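Local coordinates for protein PA4485 (Pseudomonas aeruginosa, PDB 4AVR) that probably acts as a lytic transglycosylase of the RlpA family, with a preference for naked glycan strands that lack stem peptides, at residues 30-35 with 68-73; 36-41 with 55-60; 6-11 with 80-85; 44-49 with 85-90. One frame throughout, in Å; residues are numbered along the deposited sequence.

Overall arrangement
The four contacts all reach one mixed beta-sheet, in a domain of the double-psi beta-barrel family. Its strand order is 2-8, 67-71, 30-32, 52-59, 41-46 and 87-93, and the last strand pairs back with the first. Interaction 1 is buried, its centre about 3 Å from that of the chain. Interaction 2 is about 8 Å from it, centre to centre; the two sit on neighbouring strands, 30-32 and 52-59. Interactions 3 and 4 meet at G85, across the chain's centre from interaction 2, their centres each about 18 Å from its own. Along the chain, 36-41 and 55-60 fall between 30-35 and 68-73, which fall between 6-11 and 80-85. Interaction 4 interleaves with all three, closing one compact domain.

Interaction 1. Residues 30-35 with 68-73; sequences TAAHRT and IIDVSR
The I68 backbone meets H33 and R34 at one end of an antiparallel pair, strand 68-71 beside strand 30-32, in the double-psi beta-barrel fold. I68 O lies 3.5 Å from H33 CD2. A water links the same oxygen to N and NH1 of R34, and sits above one face of the H33 ring, toward its rim. R34 NH1 also bonds R67 O. Next, I69 CG1 is anti to the backbone N (chi1 -164°), which brings it 3.8 Å from A31 CB. CG1 also lies 3.3 Å from A32 O.

D70 and A32 form a hydrogen-bonded pair. A32 N gives D70 O a nearly straight bond of 2.8 Å (165°). The return bond, D70 N to A32 O, is longer at 3.3 Å. The CB atoms of both residues share one face of the sheet. D70 OD1 bonds S7 OG, and OD2 makes a salt bridge with R12 of the second subunit. V71 pairs with A31 in the non-hydrogen-bonded register, and V71 CG1 packs on A31 CB on the other face. S72 is the N-cap of helix 73-79; its OG bonds A75 N and A28 O. Its own backbone N closes the pair on T30 O at 3.0 Å.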
loop_
_atom_site.group_PDB
_atom_site.type_symbol
_atom_site.label_atom_id
_atom_site.label_comp_id
_atom_site.label_asym_id
_atom_site.label_seq_id
_atom_site.Cartn_x
_atom_site.Cartn_y
_atom_site.Cartn_z
ATOM N N THR A 30 5.419 12.151 3.156
ATOM C CA THR A 30 5.197 12.557 1.778
ATOM C C THR A 30 3.837 12.080 1.302
ATOM O O THR A 30 3.199 11.203 1.914
ATOM C CB THR A 30 6.308 12.032 0.840
ATOM O OG1 THR A 30 6.444 10.616 1.001
ATOM C CG2 THR A 30 7.637 12.690 1.169
ATOM N N ALA A 31 3.396 12.660 0.186
ATOM C CA ALA A 31 2.113 12.327 -0.391
ATOM C C ALA A 31 2.043 12.647 -1.877
ATOM O O ALA A 31 2.812 13.441 -2.416
ATOM C CB ALA A 31 0.989 13.051 0.350
ATOM N N ALA A 32 1.069 12.014 -2.518
ATOM C CA ALA A 32 0.692 12.248 -3.904
ATOM C C ALA A 32 -0.555 13.097 -3.991
ATOM O O ALA A 32 -1.510 12.867 -3.252
ATOM C CB ALA A 32 0.428 10.927 -4.609
ATOM N N HIS A 33 -0.562 14.037 -4.934
ATOM C CA HIS A 33 -1.714 14.879 -5.223
ATOM C C HIS A 33 -1.697 15.170 -6.703
ATOM O O HIS A 33 -0.631 15.215 -7.315
ATOM C CB HIS A 33 -1.627 16.161 -4.401
ATOM C CG HIS A 33 -2.852 17.036 -4.493
ATOM N ND1 HIS A 33 -2.994 18.009 -5.431
ATOM C CD2 HIS A 33 -4.000 17.047 -3.728
ATOM C CE1 HIS A 33 -4.177 18.610 -5.249
ATOM N NE2 HIS A 33 -4.796 18.026 -4.216
ATOM N N ARG A 34 -2.857 15.376 -7.309
ATOM C CA ARG A 34 -2.900 15.522 -8.772
ATOM C C ARG A 34 -2.270 16.795 -9.302
ATOM O O ARG A 34 -1.764 16.807 -10.419
ATOM C CB ARG A 34 -4.329 15.446 -9.276
ATOM C CG ARG A 34 -4.910 14.045 -9.263
ATOM C CD ARG A 34 -6.368 14.112 -9.629
ATOM N NE ARG A 34 -7.039 12.823 -9.511
ATOM C CZ ARG A 34 -7.470 12.296 -8.371
ATOM N NH1 ARG A 34 -7.290 12.961 -7.229
ATOM N NH2 ARG A 34 -8.082 11.116 -8.368
ATOM N N THR A 35 -2.336 17.873 -8.530
ATOM C CA THR A 35 -1.977 19.194 -9.072
ATOM C C THR A 35 -1.066 20.069 -8.216
ATOM O O THR A 35 -0.423 20.966 -8.768
ATOM C CB THR A 35 -3.239 20.021 -9.404
ATOM O OG1 THR A 35 -4.017 20.212 -8.212
ATOM C CG2 THR A 35 -4.071 19.342 -10.482
ATOM N N ILE A 68 -8.396 11.828 -3.101
ATOM C CA ILE A 68 -7.747 13.131 -3.191
ATOM C C ILE A 68 -6.253 13.098 -2.885
ATOM O O ILE A 68 -5.521 13.940 -3.393
ATOM C CB ILE A 68 -8.483 14.153 -2.275
ATOM C CG1 ILE A 68 -8.101 15.592 -2.633
ATOM C CG2 ILE A 68 -8.280 13.877 -0.793
ATOM C CD1 ILE A 68 -8.986 16.621 -1.956
ATOM N N ILE A 69 -5.797 12.159 -2.062
ATOM C CA ILE A 69 -4.395 12.147 -1.650
ATOM C C ILE A 69 -3.996 10.734 -1.276
ATOM O O ILE A 69 -4.802 9.986 -0.744
ATOM C CB ILE A 69 -4.172 13.151 -0.491
ATOM C CG1 ILE A 69 -2.695 13.487 -0.270
ATOM C CG2 ILE A 69 -4.867 12.710 0.795
ATOM C CD1 ILE A 69 -2.482 14.738 0.558
ATOM N N ASP A 70 -2.753 10.365 -1.589
ATOM C CA ASP A 70 -2.164 9.105 -1.152
ATOM C C ASP A 70 -0.959 9.437 -0.291
ATOM O O ASP A 70 -0.094 10.175 -0.741
ATOM C CB ASP A 70 -1.695 8.265 -2.349
ATOM C CG ASP A 70 -2.804 7.978 -3.368
ATOM O OD1 ASP A 70 -3.999 7.903 -3.001
ATOM O OD2 ASP A 70 -2.470 7.829 -4.557
ATOM N N VAL A 71 -0.895 8.902 0.930
ATOM C CA VAL A 71 0.148 9.296 1.879
ATOM C C VAL A 71 1.112 8.141 2.163
ATOM O O VAL A 71 0.808 6.973 1.933
ATOM C CB VAL A 71 -0.466 9.838 3.201
ATOM C CG1 VAL A 71 -1.435 10.978 2.910
ATOM C CG2 VAL A 71 -1.138 8.730 3.998
ATOM N N SER A 72 2.280 8.491 2.687
ATOM C CA SER A 72 3.255 7.490 3.094
ATOM C C SER A 72 2.754 6.659 4.272
ATOM O O SER A 72 1.836 7.048 4.993
ATOM C CB SER A 72 4.547 8.161 3.499
ATOM O OG SER A 72 4.330 8.910 4.692
ATOM N N ARG A 73 3.417 5.528 4.506
ATOM C CA ARG A 73 3.084 4.700 5.662
ATOM C C ARG A 73 3.187 5.474 6.969
ATOM O O ARG A 73 2.308 5.379 7.830
ATOM C CB ARG A 73 3.988 3.465 5.709
ATOM C CG ARG A 73 3.495 2.416 6.711
ATOM C CD ARG A 73 4.409 2.091 7.834
ATOM N NE ARG A 73 5.786 2.207 7.555
ATOM C CZ ARG A 73 6.723 2.954 8.128
ATOM N NH1 ARG A 73 6.584 3.782 9.178
ATOM N NH2 ARG A 73 7.884 2.813 7.565
HETATM O O HOH W 1 -5.524 15.035 -6.011
#

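Interaction 2. Residues 36-41 with 55-60; sequences LPFGAR and VRINDR
R60 and F38 reach toward each other tip to tip, where a type II beta turn, P37 to A40, packs beside strand 52-59 of the barrel and leads into strand 41-46. The guanidinium lies flat on the ring, centres 4.2 Å apart and planes at 22°. The stack is offset. F38 CE1 sits over the centre of the guanidinium, while R60 NH2 lies over the ring face toward its rim. The R60 chain bends at chi2 (-63°), which turns CD away from an extended course.

The same guanidinium grips one backbone oxygen end-on. NH1 reaches L36 O at 2.8 Å and NH2 reaches L36 O at 3.0 Å. L36 O lies in the guanidinium plane for both bonds, but NH2 stands above the carbonyl plane of L36. Stack and grip together fix the rotation of the group. NH1 has a further partner in H33 O, and R60 O accepts from R12 of the second subunit.

I57 is the buried apolar side chain under the turn. Its CG1 touches L36 CB at 4.1 Å and A40 CB at 4.2 Å. Its CG2 packs on F38 CD1. On the exposed side R56 CG lies against G39 CA, while the R56 guanidinium makes a salt bridge with E22. G39 has a positive phi (99°), as expected at the third position of this turn.

The backbones join here too. G39 N bonds I57 O, and I57 N bonds A40 O. R41 and R56 follow as a non-hydrogen-bonded pair, with R41 CA 3.3 Å from V55 O.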
loop_
_atom_site.group_PDB
_atom_site.type_symbol
_atom_site.label_atom_id
_atom_site.label_comp_id
_atom_site.label_asym_id
_atom_site.label_seq_id
_atom_site.Cartn_x
_atom_site.Cartn_y
_atom_site.Cartn_z
ATOM N N LEU A 36 -0.994 19.859 -6.906
ATOM C CA LEU A 36 -0.172 20.749 -6.083
ATOM C C LEU A 36 1.298 20.654 -6.499
ATOM O O LEU A 36 1.787 19.577 -6.855
ATOM C CB LEU A 36 -0.311 20.416 -4.593
ATOM C CG LEU A 36 -1.565 20.978 -3.947
ATOM C CD1 LEU A 36 -1.828 20.270 -2.616
ATOM C CD2 LEU A 36 -1.485 22.490 -3.766
ATOM N N PRO A 37 2.019 21.780 -6.471
ATOM C CA PRO A 37 3.434 21.720 -6.823
ATOM C C PRO A 37 4.239 20.790 -5.910
ATOM O O PRO A 37 3.941 20.681 -4.720
ATOM C CB PRO A 37 3.913 23.168 -6.645
ATOM C CG PRO A 37 2.675 23.989 -6.671
ATOM C CD PRO A 37 1.595 23.139 -6.095
ATOM N N PHE A 38 5.241 20.121 -6.461
ATOM C CA PHE A 38 6.122 19.305 -5.648
ATOM C C PHE A 38 6.790 20.166 -4.580
ATOM O O PHE A 38 7.297 21.250 -4.868
ATOM C CB PHE A 38 7.169 18.591 -6.505
ATOM C CG PHE A 38 6.604 17.646 -7.526
ATOM C CD1 PHE A 38 5.605 16.743 -7.196
ATOM C CD2 PHE A 38 7.090 17.629 -8.827
ATOM C CE1 PHE A 38 5.095 15.872 -8.139
ATOM C CE2 PHE A 38 6.597 16.764 -9.780
ATOM C CZ PHE A 38 5.600 15.878 -9.432
ATOM N N GLY A 39 6.756 19.674 -3.347
ATOM C CA GLY A 39 7.281 20.398 -2.212
ATOM C C GLY A 39 6.215 21.110 -1.400
ATOM O O GLY A 39 6.482 21.542 -0.282
ATOM N N ALA A 40 5.012 21.248 -1.950
ATOM C CA ALA A 40 3.911 21.885 -1.225
ATOM C C ALA A 40 3.627 21.132 0.072
ATOM O O ALA A 40 3.594 19.913 0.095
ATOM C CB ALA A 40 2.650 21.931 -2.078
ATOM N N ARG A 41 3.431 21.885 1.148
ATOM C CA ARG A 41 3.042 21.333 2.447
ATOM C C ARG A 41 1.526 21.373 2.590
ATOM O O ARG A 41 0.896 22.386 2.304
ATOM C CB ARG A 41 3.712 22.097 3.605
ATOM C CG ARG A 41 5.222 21.915 3.661
ATOM C CD ARG A 41 5.922 22.727 4.740
ATOM N NE ARG A 41 5.572 22.339 6.114
ATOM C CZ ARG A 41 4.871 23.078 6.977
ATOM N NH1 ARG A 41 4.398 24.271 6.637
ATOM N NH2 ARG A 41 4.640 22.610 8.196
ATOM N N VAL A 55 2.046 16.743 5.440
ATOM C CA VAL A 55 2.830 16.020 4.438
ATOM C C VAL A 55 3.332 16.977 3.372
ATOM O O VAL A 55 2.833 18.093 3.220
ATOM C CB VAL A 55 2.015 14.886 3.781
ATOM C CG1 VAL A 55 1.667 13.798 4.797
ATOM C CG2 VAL A 55 0.771 15.434 3.082
ATOM N N ARG A 56 4.355 16.513 2.657
ATOM C CA ARG A 56 4.974 17.235 1.550
ATOM C C ARG A 56 4.655 16.486 0.258
ATOM O O ARG A 56 4.855 15.269 0.178
ATOM C CB ARG A 56 6.494 17.230 1.817
ATOM C CG ARG A 56 7.391 17.817 0.761
ATOM C CD ARG A 56 8.834 17.809 1.255
ATOM N NE ARG A 56 9.395 16.472 1.536
ATOM C CZ ARG A 56 9.968 15.696 0.622
ATOM N NH1 ARG A 56 10.063 16.088 -0.645
ATOM N NH2 ARG A 56 10.470 14.524 0.972
ATOM N N ILE A 57 4.182 17.188 -0.774
ATOM C CA ILE A 57 3.805 16.557 -2.036
ATOM C C ILE A 57 5.064 16.200 -2.841
ATOM O O ILE A 57 5.902 17.064 -3.113
ATOM C CB ILE A 57 2.874 17.463 -2.880
ATOM C CG1 ILE A 57 1.618 17.837 -2.064
ATOM C CG2 ILE A 57 2.539 16.801 -4.214
ATOM C CD1 ILE A 57 0.848 16.653 -1.488
ATOM N N ASN A 58 5.182 14.939 -3.224
ATOM C CA ASN A 58 6.306 14.500 -4.060
ATOM C C ASN A 58 5.906 13.518 -5.155
ATOM O O ASN A 58 6.776 12.904 -5.751
ATOM C CB ASN A 58 7.471 13.950 -3.210
ATOM C CG ASN A 58 7.212 12.551 -2.719
ATOM O OD1 ASN A 58 6.086 12.065 -2.786
ATOM N ND2 ASN A 58 8.265 11.882 -2.232
ATOM N N ASP A 59 4.614 13.379 -5.444
ATOM C CA ASP A 59 4.183 12.391 -6.422
ATOM C C ASP A 59 2.839 12.784 -7.014
ATOM O O ASP A 59 2.142 13.650 -6.478
ATOM C CB ASP A 59 4.102 11.000 -5.768
ATOM C CG ASP A 59 4.263 9.839 -6.749
ATOM O OD1 ASP A 59 4.489 10.048 -7.959
ATOM O OD2 ASP A 59 4.175 8.682 -6.279
ATOM N N ARG A 60 2.509 12.128 -8.121
ATOM C CA ARG A 60 1.233 12.248 -8.790
ATOM C C ARG A 60 0.402 10.998 -8.545
ATOM O O ARG A 60 0.766 10.129 -7.760
ATOM C CB ARG A 60 1.452 12.555 -10.289
ATOM C CG ARG A 60 2.182 13.870 -10.532
ATOM C CD ARG A 60 1.375 15.053 -10.036
ATOM N NE ARG A 60 2.111 16.306 -10.152
ATOM C CZ ARG A 60 2.026 17.309 -9.274
ATOM N NH1 ARG A 60 1.231 17.218 -8.211
ATOM N NH2 ARG A 60 2.751 18.414 -9.432
#

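Interaction 3. Residues 6-11 with 80-85; sequences ASYYGS and GMIRSG
The Y8 ring carries I82 CD1 over one face, a CH-pi contact with the carbon 4.2 Å from the ring centroid and 21° off its normal. CD1 is displaced toward the rim, nearest to Y8 CZ. The two side chains cross at about a right angle. At the ring edge, near its plane, M81 O lies 3.5 Å from Y8 CE2. G85 O approaches Y8 CD2 obliquely at 3.6 Å.

The hydroxyl fixes the tip of the ring. Y8 OH donates to I82 O at 2.8 Å, in the carbonyl plane and on a lone pair. M81 bends at chi3 (-82°), which places CE 4.0 Å from A6 CB. CE also touches A6 O at 3.5 Å. Within 80-85, G85 N bonds M81 O, closing the loop into a compact turn. S11 OG of the second subunit bonds both Y8 N and G85 O, so the contact borders the dimer interface.

This loop follows helix 73-79, which ends at G80 in a Schellman motif, and leads into strand 87-93. A76 of that helix touches Y8, M81 and I82. Strand 2-8 runs beside strand 67-71, where V71 packs on Y8.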
loop_
_atom_site.group_PDB
_atom_site.type_symbol
_atom_site.label_atom_id
_atom_site.label_comp_id
_atom_site.label_asym_id
_atom_site.label_seq_id
_atom_site.Cartn_x
_atom_site.Cartn_y
_atom_site.Cartn_z
ATOM N N ALA A 6 -8.491 9.534 1.405
ATOM C CA ALA A 6 -7.040 9.302 1.476
ATOM C C ALA A 6 -6.781 7.807 1.475
ATOM O O ALA A 6 -7.534 7.024 2.051
ATOM C CB ALA A 6 -6.428 9.900 2.736
ATOM N N SER A 7 -5.662 7.436 0.859
ATOM C CA SER A 7 -5.120 6.082 0.905
ATOM C C SER A 7 -3.673 6.156 1.363
ATOM O O SER A 7 -3.139 7.245 1.535
ATOM C CB SER A 7 -5.156 5.454 -0.488
ATOM O OG SER A 7 -4.096 5.969 -1.276
ATOM N N TYR A 8 -3.029 4.992 1.502
ATOM C CA TYR A 8 -1.589 4.972 1.729
ATOM C C TYR A 8 -0.896 3.980 0.817
ATOM O O TYR A 8 -1.469 2.981 0.371
ATOM C CB TYR A 8 -1.214 4.774 3.196
ATOM C CG TYR A 8 -1.494 3.439 3.846
ATOM C CD1 TYR A 8 -0.551 2.424 3.839
ATOM C CD2 TYR A 8 -2.670 3.236 4.559
ATOM C CE1 TYR A 8 -0.778 1.227 4.524
ATOM C CE2 TYR A 8 -2.916 2.074 5.257
ATOM C CZ TYR A 8 -1.972 1.071 5.224
ATOM O OH TYR A 8 -2.191 -0.097 5.928
ATOM N N TYR A 9 0.352 4.298 0.508
ATOM C CA TYR A 9 1.175 3.467 -0.365
ATOM C C TYR A 9 1.505 2.118 0.274
ATOM O O TYR A 9 1.821 2.028 1.451
ATOM C CB TYR A 9 2.516 4.129 -0.614
ATOM C CG TYR A 9 2.584 5.335 -1.530
ATOM C CD1 TYR A 9 2.091 6.566 -1.132
ATOM C CD2 TYR A 9 3.223 5.265 -2.763
ATOM C CE1 TYR A 9 2.223 7.683 -1.934
ATOM C CE2 TYR A 9 3.369 6.383 -3.562
ATOM C CZ TYR A 9 2.865 7.592 -3.142
ATOM O OH TYR A 9 3.012 8.723 -3.913
ATOM N N GLY A 10 1.513 1.085 -0.548
ATOM C CA GLY A 10 2.125 -0.173 -0.149
ATOM C C GLY A 10 3.638 -0.105 -0.170
ATOM O O GLY A 10 4.251 0.654 -0.936
ATOM N N SER A 11 4.261 -0.985 0.596
ATOM C CA SER A 11 5.716 -1.079 0.650
ATOM C C SER A 11 6.286 -1.590 -0.639
ATOM O O SER A 11 7.497 -1.426 -0.846
ATOM C CB SER A 11 6.167 -2.094 1.715
ATOM O OG SER A 11 5.697 -3.388 1.395
ATOM N N GLY A 80 -3.778 7.595 11.980
ATOM C CA GLY A 80 -4.538 6.484 12.539
ATOM C C GLY A 80 -5.334 5.695 11.522
ATOM O O GLY A 80 -6.412 5.184 11.830
ATOM N N MET A 81 -4.804 5.576 10.308
ATOM C CA MET A 81 -5.525 4.940 9.196
ATOM C C MET A 81 -4.899 3.627 8.705
ATOM O O MET A 81 -5.291 3.114 7.658
ATOM C CB MET A 81 -5.731 5.918 8.038
ATOM C CG MET A 81 -4.485 6.296 7.303
ATOM S SD MET A 81 -4.725 7.570 6.042
ATOM C CE MET A 81 -5.323 6.589 4.701
ATOM N N ILE A 82 -3.953 3.071 9.450
ATOM C CA ILE A 82 -3.283 1.847 8.992
ATOM C C ILE A 82 -4.279 0.697 8.840
ATOM O O ILE A 82 -4.263 -0.006 7.824
ATOM C CB ILE A 82 -2.112 1.469 9.916
ATOM C CG1 ILE A 82 -0.982 2.497 9.774
ATOM C CG2 ILE A 82 -1.614 0.057 9.646
ATOM C CD1 ILE A 82 -0.240 2.426 8.444
ATOM N N ARG A 83 -5.121 0.490 9.848
ATOM C CA ARG A 83 -6.084 -0.612 9.802
ATOM C C ARG A 83 -7.276 -0.310 8.919
ATOM O O ARG A 83 -7.764 -1.203 8.227
ATOM C CB ARG A 83 -6.544 -1.008 11.200
ATOM C CG ARG A 83 -5.455 -1.694 11.985
ATOM C CD ARG A 83 -5.822 -1.815 13.459
ATOM N NE ARG A 83 -7.078 -2.518 13.728
ATOM C CZ ARG A 83 -7.543 -2.772 14.954
ATOM N NH1 ARG A 83 -6.863 -2.376 16.025
ATOM N NH2 ARG A 83 -8.687 -3.426 15.120
ATOM N N SER A 84 -7.759 0.934 8.913
ATOM C CA SER A 84 -8.892 1.273 8.053
ATOM C C SER A 84 -8.510 1.271 6.582
ATOM O O SER A 84 -9.372 1.038 5.727
ATOM C CB SER A 84 -9.495 2.621 8.420
ATOM O OG SER A 84 -8.598 3.686 8.238
ATOM N N GLY A 85 -7.246 1.539 6.277
ATOM C CA GLY A 85 -6.745 1.518 4.902
ATOM C C GLY A 85 -7.000 2.818 4.164
ATOM O O GLY A 85 -6.102 3.397 3.558
#

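Interaction 4. Residues 44-49 with 85-90; sequences VTNLDN and GVAPVR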
loop_
_atom_site.group_PDB
_atom_site.type_symbol
_atom_site.label_atom_id
_atom_site.label_comp_id
_atom_site.label_asym_id
_atom_site.label_seq_id
_atom_site.Cartn_x
_atom_site.Cartn_y
_atom_site.Cartn_z
ATOM N N VAL A 44 -3.321 17.383 6.533
ATOM C CA VAL A 44 -4.322 16.363 6.270
ATOM C C VAL A 44 -4.977 16.002 7.602
ATOM O O VAL A 44 -4.277 15.671 8.552
ATOM C CB VAL A 44 -3.666 15.107 5.667
ATOM C CG1 VAL A 44 -4.718 14.062 5.349
ATOM C CG2 VAL A 44 -2.854 15.473 4.439
ATOM N N THR A 45 -6.308 16.061 7.657
ATOM C CA THR A 45 -7.056 15.698 8.853
ATOM C C THR A 45 -7.948 14.513 8.525
ATOM O O THR A 45 -8.767 14.578 7.612
ATOM C CB THR A 45 -7.925 16.866 9.343
ATOM O OG1 THR A 45 -7.103 18.000 9.601
ATOM C CG2 THR A 45 -8.697 16.494 10.610
ATOM N N ASN A 46 -7.785 13.427 9.270
ATOM C CA ASN A 46 -8.644 12.265 9.171
ATOM C C ASN A 46 -9.978 12.609 9.828
ATOM O O ASN A 46 -10.035 12.867 11.028
ATOM C CB ASN A 46 -7.977 11.070 9.862
ATOM C CG ASN A 46 -8.774 9.789 9.759
ATOM O OD1 ASN A 46 -9.984 9.801 9.573
ATOM N ND2 ASN A 46 -8.092 8.656 9.902
ATOM N N LEU A 47 -11.040 12.659 9.039
ATOM C CA LEU A 47 -12.334 13.091 9.562
ATOM C C LEU A 47 -12.993 12.044 10.447
ATOM O O LEU A 47 -13.922 12.365 11.192
ATOM C CB LEU A 47 -13.243 13.531 8.427
ATOM C CG LEU A 47 -12.725 14.781 7.708
ATOM C CD1 LEU A 47 -13.335 14.926 6.313
ATOM C CD2 LEU A 47 -13.022 16.008 8.537
ATOM N N ASP A 48 -12.508 10.814 10.408
ATOM C CA ASP A 48 -13.034 9.760 11.277
ATOM C C ASP A 48 -12.506 9.803 12.700
ATOM O O ASP A 48 -13.212 9.358 13.609
ATOM C CB ASP A 48 -12.872 8.394 10.625
ATOM C CG ASP A 48 -13.917 8.164 9.501
ATOM O OD1 ASP A 48 -14.887 8.936 9.422
ATOM O OD2 ASP A 48 -13.746 7.198 8.760
ATOM N N ASN A 49 -11.319 10.356 12.921
ATOM C CA ASN A 49 -10.755 10.451 14.276
ATOM C C ASN A 49 -10.205 11.823 14.646
ATOM O O ASN A 49 -9.769 12.011 15.769
ATOM C CB ASN A 49 -9.681 9.396 14.452
ATOM C CG ASN A 49 -8.536 9.567 13.438
ATOM O OD1 ASN A 49 -8.310 10.611 12.907
ATOM N ND2 ASN A 49 -7.834 8.440 13.198
ATOM N N GLY A 85 -7.246 1.539 6.277
ATOM C CA GLY A 85 -6.745 1.518 4.902
ATOM C C GLY A 85 -7.000 2.818 4.164
ATOM O O GLY A 85 -6.102 3.397 3.558
ATOM N N VAL A 86 -8.249 3.249 4.197
ATOM C CA VAL A 86 -8.646 4.519 3.655
ATOM C C VAL A 86 -9.404 5.300 4.712
ATOM O O VAL A 86 -9.847 4.756 5.725
ATOM C CB VAL A 86 -9.525 4.310 2.424
ATOM C CG1 VAL A 86 -8.726 3.658 1.305
ATOM C CG2 VAL A 86 -10.783 3.509 2.764
ATOM N N ALA A 87 -9.537 6.595 4.471
ATOM C CA ALA A 87 -10.295 7.443 5.377
ATOM C C ALA A 87 -10.722 8.682 4.628
ATOM O O ALA A 87 -10.001 9.161 3.768
ATOM C CB ALA A 87 -9.446 7.845 6.578
ATOM N N PRO A 88 -11.869 9.263 5.002
ATOM C CA PRO A 88 -12.206 10.597 4.510
ATOM C C PRO A 88 -11.299 11.618 5.168
ATOM O O PRO A 88 -11.110 11.582 6.390
ATOM C CB PRO A 88 -13.657 10.775 4.974
ATOM C CG PRO A 88 -13.739 9.955 6.232
ATOM C CD PRO A 88 -12.805 8.791 6.044
ATOM N N VAL A 89 -10.755 12.543 4.381
ATOM C CA VAL A 89 -9.871 13.557 4.899
ATOM C C VAL A 89 -10.255 14.941 4.405
ATOM O O VAL A 89 -10.813 15.126 3.327
ATOM C CB VAL A 89 -8.370 13.307 4.559
ATOM C CG1 VAL A 89 -7.885 12.012 5.182
ATOM C CG2 VAL A 89 -8.122 13.333 3.061
ATOM N N ARG A 90 -9.901 15.917 5.231
ATOM C CA ARG A 90 -9.802 17.312 4.800
ATOM C C ARG A 90 -8.327 17.576 4.489
ATOM O O ARG A 90 -7.440 17.059 5.179
ATOM C CB ARG A 90 -10.236 18.265 5.927
ATOM C CG ARG A 90 -10.828 19.582 5.442
ATOM C CD ARG A 90 -12.262 19.370 5.019
ATOM N NE ARG A 90 -12.948 20.554 4.511
ATOM C CZ ARG A 90 -13.452 21.527 5.263
ATOM N NH1 ARG A 90 -13.318 21.513 6.580
ATOM N NH2 ARG A 90 -14.108 22.531 4.682
HETATM O O HOH W 2 -6.777 19.466 7.294
HETATM O O HOH W 3 -12.402 4.643 6.787
#
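An antiparallel pair of strands, 44-46 with 87-90, ends here in an Asx turn, within the double-psi beta-barrel fold. T45 and R90 are the hydrogen-bonded pair: T45 N bonds R90 O at 2.9 Å, and R90 N bonds T45 O at 3.0 Å. L47 N adds a third bond, to P88 O. N46 and V89 lie between as a non-hydrogen-bonded pair.

N46 CG is anti to the backbone N (chi1 -178°). The amide group then meets A87 CB, with OD1 at 3.6 Å from it. N46 OD1 also accepts from D48 N at 2.8 Å, which makes the Asx turn. ND2 bonds L79 O, so both ends of the amide are held.

D48 and P88 cross at about a right angle. The carboxylate rests on the proline ring, with D48 OD2 3.3 Å from P88 CD. L47 lies over the backbone of the other strand, its CD1 3.6 Å from V89 C. On the buried face V44 CG1 meets V89 CG1 at 3.8 Å.

I69 of strand 67-71 touches both valines, V55 of strand 52-59 touches V44, and A6 of strand 2-8 touches V89. Strand 87-93 pairs with 41-46 on one edge and with 2-8 on the other, the latter through a backbone bond between A87 and A6. L79, at the end of helix 73-79, accepts from both N46 and N49.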